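Long-range contacts in transcriptional regulator, LacI family (Arthrobacter sp., PDB 4RKQ), which probably represses transcription by binding operator DNA, with a periplasmic-binding-protein-like part that is likely to sense a small sugar-like effector: residues I195-L201 / V223-I229; I131-G137 / S165-A171; A68-V74 / L89-P93. All coordinates share one frame; numbering follows the deposited sequence.

Contact 1 (I195-L201 / V223-I229); sequences ILAFNDL and VIGMDGI. With EDO (1,2-ethanediol), chain F.
Asp200 reaches from the first turn of helix 200-212 into the loop that follows strand 222-225, within a beta-alpha-beta unit of the periplasmic-binding-protein fold of LacI regulators. Its OD2 is met nearly along the C-O bond by Ile229 N at 3.1 Å, and more weakly by Gly228 N; a water joins the same oxygen to Ile229 O. OD1 turns to Thr241 OG1, so both carboxylate oxygens are occupied. The helix start is tied back as well, Asp200 N donating to Met226 O at 2.8 Å from 32° off the carbonyl plane. Beside it Asn199 is the N-cap, OD1 accepting from Met202 N. With CG wedged between its backbone N and carbonyl carbon (chi1 61°), its ND2 faces a bound 1,2-ethanediol and donates to O1 at 3.0 Å. Both diol hydroxyls donate to the Asp227 carboxylate, and Arg151 NH2 and Asn27 ND2 also bond this diol, probably from the crystallisation liquor, whose place is consistent with a LacI-type effector pocket. Further back, parallel strands 194-197 and 222-225 position these loops through Ile224 N to Ile195 O and Ala197 N to Ile224 O. There Leu196 and Ile224 run side by side, Leu196 CD2 resting 3.7 Å from Ile224 CB.

Contact 2 (I131-G137 / S165-A171); sequences IAYLEAG and SWSLIVA
Leu134 and Ile169 meet obliquely on one face of two parallel strands, 131-136 and 166-171, in a beta-alpha-beta unit that crosses over through helix 150-161. Leu134, its CG anti to the backbone N (chi1 166°), lays CD1 into the hollow between Ile169 and Ala171, 3.7 Å from Ile169 CG2 and 4.0 Å from Ala171 CB. Ile169 sends CD1 back the other way, over the small Ala132, whose CB it meets at 4.1 Å. Across the sheet, the Tyr133 ring and Leu168 lie side by side, and Leu168 CD1 abuts the ring edge in its plane, 3.7 Å from Tyr133 CD2. The same methyl also fills the dip beside Glu135 CB, while the Trp166 indole flanks Tyr133 CB obliquely. Val170 CG1 packs tightly on Gly137, 3.2 Å from its C; the glycine's backbone angles would jam a CB against Ala136 O.

Six backbone hydrogen bonds hold this register from Ser167 N to Gly137 N. The last leans most, Gly137 N meeting Ala171 O from 46° above the carbonyl plane. Glu135 bends at chi2 to take its carboxylate away from Val170, and OE1 is held chiefly by Thr149 OG1, with a weak bond from Tyr133 OH.

Strand 166-171 is outermost within the chain, and strand 194-197 pairs with the other side of 131-136. Helix 150-161 packs on Tyr133 and Trp166, whose NE1 bonds Asp160; on the other face Leu134 and Ala171 meet helices 175-188 and 200-212.

Contact 3 (A68-V74 / L89-P93); sequences APQVDAV and LGRRP
Val74 N donates to Pro93 O at 2.9 Å, and Ala73 CA lies against that same oxygen where strand 73-76 comes alongside the chain leading into 94-97. Beside this bond Leu89 crosses Val74 at about a right angle. Both its methyls touch Val74 CG2, and CD2 also reaches Ala68 CB at 3.8 Å. Pro93 leans its ring on Ala73, with CG 4.0 Å from Ala73 CB and CD near Asp72 O.

The pairing belongs to the parallel core of the N-terminal half of this LacI-type fold, where helix 82-89 links neighbouring strands 73-76 and 94-97. The helix leaves through Gly90, of positive phi, into a type II' turn from Leu89 to Arg92.

Arg92 folds back over this turn. A bend at chi3 (-75°) swings the guanidinium toward the helix end, so that NE donates to Leu89 O at 2.8 Å, nearly straight at 169°. Arg92 N reaches this oxygen from the opposite face of its plane, so two donors share it. NH2 bonds Val88 O, and NH1 reaches Val71 O through a water. Ala68 CB sits 3.7 Å above one guanidinium face, toward its rim. A leucine in place of Arg92 would probably leave Leu89 O with one donor fewer, Val88 O without this partner and Val71 O without its water link. Asp72 OD2 accepts from Ser17 N, while Leu257 of helix 246-262 packs on both Ala73 and Pro93.

In the fold
All three contacts draw on the parallel strand cores of the two halves, which are joined by connecting strands, and they follow one another along the chain as contact 3, contact 2, contact 1. Contacts 1 and 2 belong to adjoining beta-alpha-beta units, and their centres are 12 Å apart. Strands 194-197 and 131-136 are neighbours, joined by probable hydrogen bonds from Leu196 to Ala132 and Leu134, and helix 200-212 packs on both. Contact 3 lies in the other half, its centre about 33 Å from that of contact 1 and 39 Å from that of contact 2, on the opposite side of the chain's centre from contact 2. Contact 1, the most central, carries the loops round the bound diol, consistent with an effector cleft between the halves.

Contact 1 (I195-L201 / V223-I229)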
loop_
_atom_site.group_PDB
_atom_site.type_symbol
_atom_site.label_atom_id
_atom_site.label_comp_id
_atom_site.label_asym_id
_atom_site.label_seq_id
_atom_site.Cartn_x
_atom_site.Cartn_y
_atom_site.Cartn_z
ATOM N N ILE A 195 -5.571 18.869 -15.196
ATOM C CA ILE A 195 -6.186 17.556 -15.129
ATOM C C ILE A 195 -6.541 17.202 -13.690
ATOM O O ILE A 195 -5.665 17.215 -12.818
ATOM C CB ILE A 195 -5.279 16.472 -15.715
ATOM C CG1 ILE A 195 -5.035 16.737 -17.213
ATOM C CG2 ILE A 195 -5.903 15.090 -15.519
ATOM C CD1 ILE A 195 -4.108 15.759 -17.879
ATOM N N LEU A 196 -7.826 16.888 -13.469
ATOM C CA LEU A 196 -8.341 16.407 -12.177
ATOM C C LEU A 196 -8.519 14.896 -12.307
ATOM O O LEU A 196 -9.140 14.437 -13.260
ATOM C CB LEU A 196 -9.698 17.029 -11.826
ATOM C CG LEU A 196 -9.736 18.548 -11.637
ATOM C CD1 LEU A 196 -11.177 19.002 -11.457
ATOM C CD2 LEU A 196 -8.899 19.004 -10.461
ATOM N N ALA A 197 -7.955 14.124 -11.379
ATOM C CA ALA A 197 -8.069 12.691 -11.462
ATOM C C ALA A 197 -8.957 12.177 -10.355
ATOM O O ALA A 197 -8.973 12.706 -9.259
ATOM C CB ALA A 197 -6.700 12.050 -11.385
ATOM N N PHE A 198 -9.679 11.121 -10.684
ATOM C CA PHE A 198 -10.555 10.412 -9.768
ATOM C C PHE A 198 -9.885 10.145 -8.419
ATOM O O PHE A 198 -10.492 10.320 -7.380
ATOM C CB PHE A 198 -10.991 9.088 -10.446
ATOM C CG PHE A 198 -11.812 8.225 -9.575
ATOM C CD1 PHE A 198 -13.177 8.432 -9.462
ATOM C CD2 PHE A 198 -11.218 7.211 -8.823
ATOM C CE1 PHE A 198 -13.946 7.637 -8.612
ATOM C CE2 PHE A 198 -11.992 6.414 -7.971
ATOM C CZ PHE A 198 -13.352 6.623 -7.867
ATOM N N ASN A 199 -8.640 9.677 -8.447
ATOM C CA ASN A 199 -7.888 9.547 -7.253
ATOM C C ASN A 199 -6.399 9.655 -7.511
ATOM O O ASN A 199 -5.955 9.736 -8.682
ATOM C CB ASN A 199 -8.221 8.204 -6.530
ATOM C CG ASN A 199 -7.905 6.976 -7.364
ATOM O OD1 ASN A 199 -7.197 7.033 -8.361
ATOM N ND2 ASN A 199 -8.437 5.838 -6.932
ATOM N N ASP A 200 -5.641 9.616 -6.417
ATOM C CA ASP A 200 -4.154 9.692 -6.463
ATOM C C ASP A 200 -3.457 8.603 -7.264
ATOM O O ASP A 200 -2.488 8.883 -7.952
ATOM C CB ASP A 200 -3.546 9.713 -5.065
ATOM C CG ASP A 200 -3.812 11.017 -4.291
ATOM O OD1 ASP A 200 -4.347 11.958 -4.883
ATOM O OD2 ASP A 200 -3.455 11.069 -3.073
ATOM N N LEU A 201 -3.912 7.358 -7.164
ATOM C CA LEU A 201 -3.319 6.290 -7.938
ATOM C C LEU A 201 -3.439 6.590 -9.445
ATOM O O LEU A 201 -2.457 6.469 -10.201
ATOM C CB LEU A 201 -4.028 4.980 -7.627
ATOM C CG LEU A 201 -3.514 3.791 -8.408
ATOM C CD1 LEU A 201 -2.058 3.577 -8.108
ATOM C CD2 LEU A 201 -4.353 2.538 -8.131
ATOM N N VAL A 223 -1.866 19.122 -12.141
ATOM C CA VAL A 223 -2.516 17.847 -11.835
ATOM C C VAL A 223 -2.977 17.887 -10.380
ATOM O O VAL A 223 -2.217 18.322 -9.464
ATOM C CB VAL A 223 -1.603 16.630 -12.094
ATOM C CG1 VAL A 223 -2.300 15.307 -11.741
ATOM C CG2 VAL A 223 -1.135 16.571 -13.533
ATOM N N ILE A 224 -4.241 17.511 -10.177
ATOM C CA ILE A 224 -4.785 17.363 -8.856
ATOM C C ILE A 224 -5.431 15.982 -8.670
ATOM O O ILE A 224 -6.235 15.539 -9.474
ATOM C CB ILE A 224 -5.835 18.445 -8.524
ATOM C CG1 ILE A 224 -5.260 19.856 -8.722
ATOM C CG2 ILE A 224 -6.280 18.295 -7.070
ATOM C CD1 ILE A 224 -6.260 20.964 -8.467
ATOM N N GLY A 225 -5.074 15.310 -7.582
ATOM C CA GLY A 225 -5.690 14.024 -7.278
ATOM C C GLY A 225 -6.705 14.092 -6.156
ATOM O O GLY A 225 -7.234 15.148 -5.836
ATOM N N MET A 226 -6.975 12.933 -5.569
ATOM C CA MET A 226 -7.828 12.798 -4.408
ATOM C C MET A 226 -7.387 11.552 -3.619
ATOM O O MET A 226 -7.170 10.477 -4.187
ATOM C CB MET A 226 -9.335 12.707 -4.806
ATOM C CG MET A 226 -10.269 12.208 -3.685
ATOM S SD MET A 226 -12.051 12.393 -4.040
ATOM C CE MET A 226 -12.239 14.172 -3.919
ATOM N N ASP A 227 -7.227 11.750 -2.319
ATOM C CA ASP A 227 -7.101 10.687 -1.314
ATOM C C ASP A 227 -6.061 11.090 -0.263
ATOM O O ASP A 227 -6.250 10.872 0.921
ATOM C CB ASP A 227 -6.728 9.301 -1.895
ATOM C CG ASP A 227 -7.903 8.530 -2.494
ATOM O OD1 ASP A 227 -9.090 8.903 -2.297
ATOM O OD2 ASP A 227 -7.633 7.493 -3.175
ATOM N N GLY A 228 -4.956 11.669 -0.691
ATOM C CA GLY A 228 -3.877 11.980 0.246
ATOM C C GLY A 228 -3.056 10.745 0.602
ATOM O O GLY A 228 -2.592 10.628 1.722
ATOM N N ILE A 229 -2.899 9.797 -0.326
ATOM C CA ILE A 229 -2.033 8.633 -0.042
ATOM C C ILE A 229 -0.557 9.103 0.144
ATOM O O ILE A 229 -0.118 10.038 -0.501
ATOM C CB ILE A 229 -2.157 7.523 -1.110
ATOM C CG1 ILE A 229 -1.795 7.993 -2.502
ATOM C CG2 ILE A 229 -3.587 6.964 -1.153
ATOM C CD1 ILE A 229 -1.766 6.902 -3.516
HETATM C C1 EDO F . -10.391 5.149 -3.651
HETATM O O1 EDO F . -9.046 5.548 -3.975
HETATM C C2 EDO F . -10.960 5.992 -2.530
HETATM O O2 EDO F . -11.069 7.317 -3.064
HETATM O O HOH W 1 -1.225 12.142 -1.991
HETATM O O HOH W 2 -5.507 6.339 -4.653
#

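Contact 2 (I131-G137 / S165-A171)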
loop_
_atom_site.group_PDB
_atom_site.type_symbol
_atom_site.label_atom_id
_atom_site.label_comp_id
_atom_site.label_asym_id
_atom_site.label_seq_id
_atom_site.Cartn_x
_atom_site.Cartn_y
_atom_site.Cartn_z
ATOM N N ILE A 131 -9.412 22.124 -19.364
ATOM C CA ILE A 131 -9.405 21.196 -18.213
ATOM C C ILE A 131 -9.871 19.804 -18.609
ATOM O O ILE A 131 -10.724 19.666 -19.482
ATOM C CB ILE A 131 -10.282 21.767 -17.091
ATOM C CG1 ILE A 131 -9.610 23.033 -16.584
ATOM C CG2 ILE A 131 -10.433 20.766 -15.944
ATOM C CD1 ILE A 131 -10.380 23.821 -15.553
ATOM N N ALA A 132 -9.336 18.756 -17.977
ATOM C CA ALA A 132 -9.840 17.399 -18.234
ATOM C C ALA A 132 -10.052 16.707 -16.908
ATOM O O ALA A 132 -9.343 17.000 -15.957
ATOM C CB ALA A 132 -8.893 16.619 -19.103
ATOM N N TYR A 133 -11.093 15.879 -16.826
ATOM C CA TYR A 133 -11.367 15.084 -15.611
ATOM C C TYR A 133 -11.202 13.656 -16.047
ATOM O O TYR A 133 -11.764 13.258 -17.039
ATOM C CB TYR A 133 -12.787 15.282 -15.060
ATOM C CG TYR A 133 -13.062 14.348 -13.897
ATOM C CD1 TYR A 133 -12.391 14.484 -12.696
ATOM C CD2 TYR A 133 -13.961 13.297 -14.031
ATOM C CE1 TYR A 133 -12.620 13.599 -11.639
ATOM C CE2 TYR A 133 -14.209 12.428 -12.987
ATOM C CZ TYR A 133 -13.547 12.575 -11.801
ATOM O OH TYR A 133 -13.815 11.671 -10.792
ATOM N N LEU A 134 -10.411 12.905 -15.309
ATOM C CA LEU A 134 -10.187 11.522 -15.615
ATOM C C LEU A 134 -10.977 10.699 -14.599
ATOM O O LEU A 134 -10.692 10.708 -13.425
ATOM C CB LEU A 134 -8.690 11.222 -15.549
ATOM C CG LEU A 134 -8.358 9.729 -15.511
ATOM C CD1 LEU A 134 -8.854 9.014 -16.755
ATOM C CD2 LEU A 134 -6.871 9.593 -15.318
ATOM N N GLU A 135 -11.922 9.929 -15.106
ATOM C CA GLU A 135 -12.909 9.225 -14.308
ATOM C C GLU A 135 -12.474 7.767 -14.206
ATOM O O GLU A 135 -11.934 7.231 -15.143
ATOM C CB GLU A 135 -14.244 9.312 -15.084
ATOM C CG GLU A 135 -15.413 8.504 -14.574
ATOM C CD GLU A 135 -15.945 9.065 -13.287
ATOM O OE1 GLU A 135 -15.177 9.062 -12.310
ATOM O OE2 GLU A 135 -17.117 9.503 -13.248
ATOM N N ALA A 136 -12.794 7.100 -13.108
ATOM C CA ALA A 136 -12.562 5.651 -13.015
ATOM C C ALA A 136 -13.820 4.950 -13.582
ATOM O O ALA A 136 -14.945 5.221 -13.127
ATOM C CB ALA A 136 -12.361 5.275 -11.575
ATOM N N GLY A 137 -13.647 4.082 -14.560
ATOM C CA GLY A 137 -14.787 3.336 -15.107
ATOM C C GLY A 137 -14.524 2.845 -16.512
ATOM O O GLY A 137 -13.377 2.686 -16.933
ATOM N N SER A 165 -14.849 24.971 -20.580
ATOM C CA SER A 165 -14.686 24.097 -21.716
ATOM C C SER A 165 -13.784 23.008 -21.178
ATOM O O SER A 165 -12.614 23.261 -20.823
ATOM C CB SER A 165 -14.026 24.840 -22.875
ATOM O OG SER A 165 -13.893 24.000 -23.998
ATOM N N TRP A 166 -14.341 21.810 -21.051
ATOM C CA TRP A 166 -13.621 20.720 -20.362
ATOM C C TRP A 166 -13.880 19.415 -21.069
ATOM O O TRP A 166 -14.827 19.322 -21.810
ATOM C CB TRP A 166 -14.041 20.647 -18.883
ATOM C CG TRP A 166 -15.451 20.179 -18.666
ATOM C CD1 TRP A 166 -16.590 20.912 -18.783
ATOM C CD2 TRP A 166 -15.849 18.868 -18.279
ATOM N NE1 TRP A 166 -17.685 20.136 -18.508
ATOM C CE2 TRP A 166 -17.252 18.871 -18.191
ATOM C CE3 TRP A 166 -15.151 17.685 -18.001
ATOM C CZ2 TRP A 166 -17.979 17.742 -17.832
ATOM C CZ3 TRP A 166 -15.884 16.555 -17.644
ATOM C CH2 TRP A 166 -17.284 16.594 -17.570
ATOM N N SER A 167 -13.036 18.400 -20.846
ATOM C CA SER A 167 -13.241 17.101 -21.448
ATOM C C SER A 167 -13.259 16.010 -20.392
ATOM O O SER A 167 -12.615 16.142 -19.380
ATOM C CB SER A 167 -12.124 16.760 -22.404
ATOM O OG SER A 167 -11.949 17.779 -23.340
ATOM N N LEU A 168 -13.963 14.927 -20.683
ATOM C CA LEU A 168 -13.989 13.735 -19.852
ATOM C C LEU A 168 -13.173 12.596 -20.460
ATOM O O LEU A 168 -13.345 12.242 -21.623
ATOM C CB LEU A 168 -15.420 13.264 -19.676
ATOM C CG LEU A 168 -15.626 12.031 -18.786
ATOM C CD1 LEU A 168 -15.307 12.353 -17.334
ATOM C CD2 LEU A 168 -17.082 11.556 -18.924
ATOM N N ILE A 169 -12.311 12.007 -19.629
ATOM C CA ILE A 169 -11.554 10.790 -19.955
ATOM C C ILE A 169 -11.997 9.748 -18.939
ATOM O O ILE A 169 -12.265 10.091 -17.778
ATOM C CB ILE A 169 -10.039 10.992 -19.774
ATOM C CG1 ILE A 169 -9.581 12.301 -20.401
ATOM C CG2 ILE A 169 -9.249 9.811 -20.358
ATOM C CD1 ILE A 169 -8.215 12.703 -19.922
ATOM N N VAL A 170 -12.132 8.519 -19.407
ATOM C CA VAL A 170 -12.521 7.384 -18.571
ATOM C C VAL A 170 -11.472 6.305 -18.755
ATOM O O VAL A 170 -10.987 6.092 -19.841
ATOM C CB VAL A 170 -13.905 6.849 -18.957
ATOM C CG1 VAL A 170 -14.293 5.655 -18.100
ATOM C CG2 VAL A 170 -14.948 7.943 -18.785
ATOM N N ALA A 171 -11.059 5.691 -17.653
ATOM C CA ALA A 171 -10.123 4.585 -17.684
ATOM C C ALA A 171 -10.373 3.705 -16.449
ATOM O O ALA A 171 -10.965 4.152 -15.442
ATOM C CB ALA A 171 -8.685 5.116 -17.688
HETATM O O HOH W 3 -10.398 19.974 -22.252
#

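Contact 3 (A68-V74 / L89-P93)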
loop_
_atom_site.group_PDB
_atom_site.type_symbol
_atom_site.label_atom_id
_atom_site.label_comp_id
_atom_site.label_asym_id
_atom_site.label_seq_id
_atom_site.Cartn_x
_atom_site.Cartn_y
_atom_site.Cartn_z
ATOM N N ALA A 68 -18.384 -12.188 9.774
ATOM C CA ALA A 68 -19.474 -12.087 10.749
ATOM C C ALA A 68 -19.304 -12.963 11.995
ATOM O O ALA A 68 -19.306 -12.424 13.133
ATOM C CB ALA A 68 -20.836 -12.325 10.129
ATOM N N PRO A 69 -19.118 -14.274 11.813
ATOM C CA PRO A 69 -19.035 -15.117 13.028
ATOM C C PRO A 69 -17.809 -14.912 13.928
ATOM O O PRO A 69 -17.827 -15.373 15.047
ATOM C CB PRO A 69 -18.974 -16.556 12.488
ATOM C CG PRO A 69 -18.836 -16.468 11.010
ATOM C CD PRO A 69 -18.941 -15.058 10.562
ATOM N N GLN A 70 -16.773 -14.241 13.453
ATOM C CA GLN A 70 -15.603 -13.998 14.272
ATOM C C GLN A 70 -15.444 -12.552 14.700
ATOM O O GLN A 70 -14.427 -12.188 15.256
ATOM C CB GLN A 70 -14.339 -14.564 13.624
ATOM C CG GLN A 70 -13.945 -13.977 12.328
ATOM C CD GLN A 70 -12.639 -14.586 11.810
ATOM O OE1 GLN A 70 -11.552 -14.370 12.352
ATOM N NE2 GLN A 70 -12.750 -15.364 10.762
ATOM N N VAL A 71 -16.454 -11.725 14.462
ATOM C CA VAL A 71 -16.387 -10.327 14.833
ATOM C C VAL A 71 -17.676 -9.868 15.458
ATOM O O VAL A 71 -18.691 -10.521 15.346
ATOM C CB VAL A 71 -16.088 -9.375 13.630
ATOM C CG1 VAL A 71 -14.795 -9.816 12.977
ATOM C CG2 VAL A 71 -17.255 -9.319 12.644
ATOM N N ASP A 72 -17.597 -8.716 16.110
ATOM C CA ASP A 72 -18.718 -8.081 16.741
ATOM C C ASP A 72 -19.258 -6.951 15.895
ATOM O O ASP A 72 -20.327 -6.411 16.185
ATOM C CB ASP A 72 -18.262 -7.495 18.061
ATOM C CG ASP A 72 -17.792 -8.548 19.026
ATOM O OD1 ASP A 72 -18.407 -9.637 19.088
ATOM O OD2 ASP A 72 -16.753 -8.308 19.663
ATOM N N ALA A 73 -18.518 -6.576 14.862
ATOM C CA ALA A 73 -18.862 -5.407 14.037
ATOM C C ALA A 73 -17.969 -5.419 12.824
ATOM O O ALA A 73 -16.885 -6.033 12.864
ATOM C CB ALA A 73 -18.625 -4.107 14.804
ATOM N N VAL A 74 -18.369 -4.679 11.795
ATOM C CA VAL A 74 -17.547 -4.575 10.586
ATOM C C VAL A 74 -17.464 -3.140 10.162
ATOM O O VAL A 74 -18.443 -2.440 10.231
ATOM C CB VAL A 74 -18.113 -5.401 9.424
ATOM C CG1 VAL A 74 -17.343 -5.152 8.124
ATOM C CG2 VAL A 74 -18.120 -6.890 9.774
ATOM N N LEU A 89 -25.394 -9.316 9.117
ATOM C CA LEU A 89 -24.855 -9.051 10.451
ATOM C C LEU A 89 -25.887 -8.987 11.564
ATOM O O LEU A 89 -25.500 -9.110 12.734
ATOM C CB LEU A 89 -24.017 -7.755 10.441
ATOM C CG LEU A 89 -22.606 -7.947 9.855
ATOM C CD1 LEU A 89 -22.038 -6.596 9.396
ATOM C CD2 LEU A 89 -21.608 -8.615 10.797
ATOM N N GLY A 90 -27.170 -8.769 11.234
ATOM C CA GLY A 90 -28.197 -8.684 12.278
ATOM C C GLY A 90 -27.996 -7.392 13.059
ATOM O O GLY A 90 -27.919 -6.346 12.474
ATOM N N ARG A 91 -27.849 -7.481 14.365
ATOM C CA ARG A 91 -27.614 -6.311 15.242
ATOM C C ARG A 91 -26.130 -5.983 15.446
ATOM O O ARG A 91 -25.765 -5.006 16.141
ATOM C CB ARG A 91 -28.292 -6.550 16.607
ATOM C CG ARG A 91 -29.803 -6.495 16.493
ATOM C CD ARG A 91 -30.471 -7.009 17.732
ATOM N NE ARG A 91 -30.022 -6.284 18.934
ATOM C CZ ARG A 91 -30.592 -5.200 19.443
ATOM N NH1 ARG A 91 -31.649 -4.668 18.874
ATOM N NH2 ARG A 91 -30.102 -4.667 20.565
ATOM N N ARG A 92 -25.253 -6.828 14.893
ATOM C CA ARG A 92 -23.823 -6.529 14.892
ATOM C C ARG A 92 -23.606 -5.369 13.885
ATOM O O ARG A 92 -23.980 -5.453 12.732
ATOM C CB ARG A 92 -22.988 -7.776 14.514
ATOM C CG ARG A 92 -23.212 -8.990 15.406
ATOM C CD ARG A 92 -22.608 -10.269 14.855
ATOM N NE ARG A 92 -23.425 -10.765 13.753
ATOM C CZ ARG A 92 -23.382 -11.992 13.274
ATOM N NH1 ARG A 92 -22.511 -12.880 13.761
ATOM N NH2 ARG A 92 -24.168 -12.314 12.249
ATOM N N PRO A 93 -23.082 -4.243 14.354
ATOM C CA PRO A 93 -23.104 -3.027 13.536
ATOM C C PRO A 93 -22.131 -3.069 12.359
ATOM O O PRO A 93 -20.992 -3.556 12.497
ATOM C CB PRO A 93 -22.709 -1.905 14.531
ATOM C CG PRO A 93 -22.162 -2.583 15.732
ATOM C CD PRO A 93 -22.656 -3.998 15.752
HETATM O O HOH W 4 -20.443 -12.635 15.803
#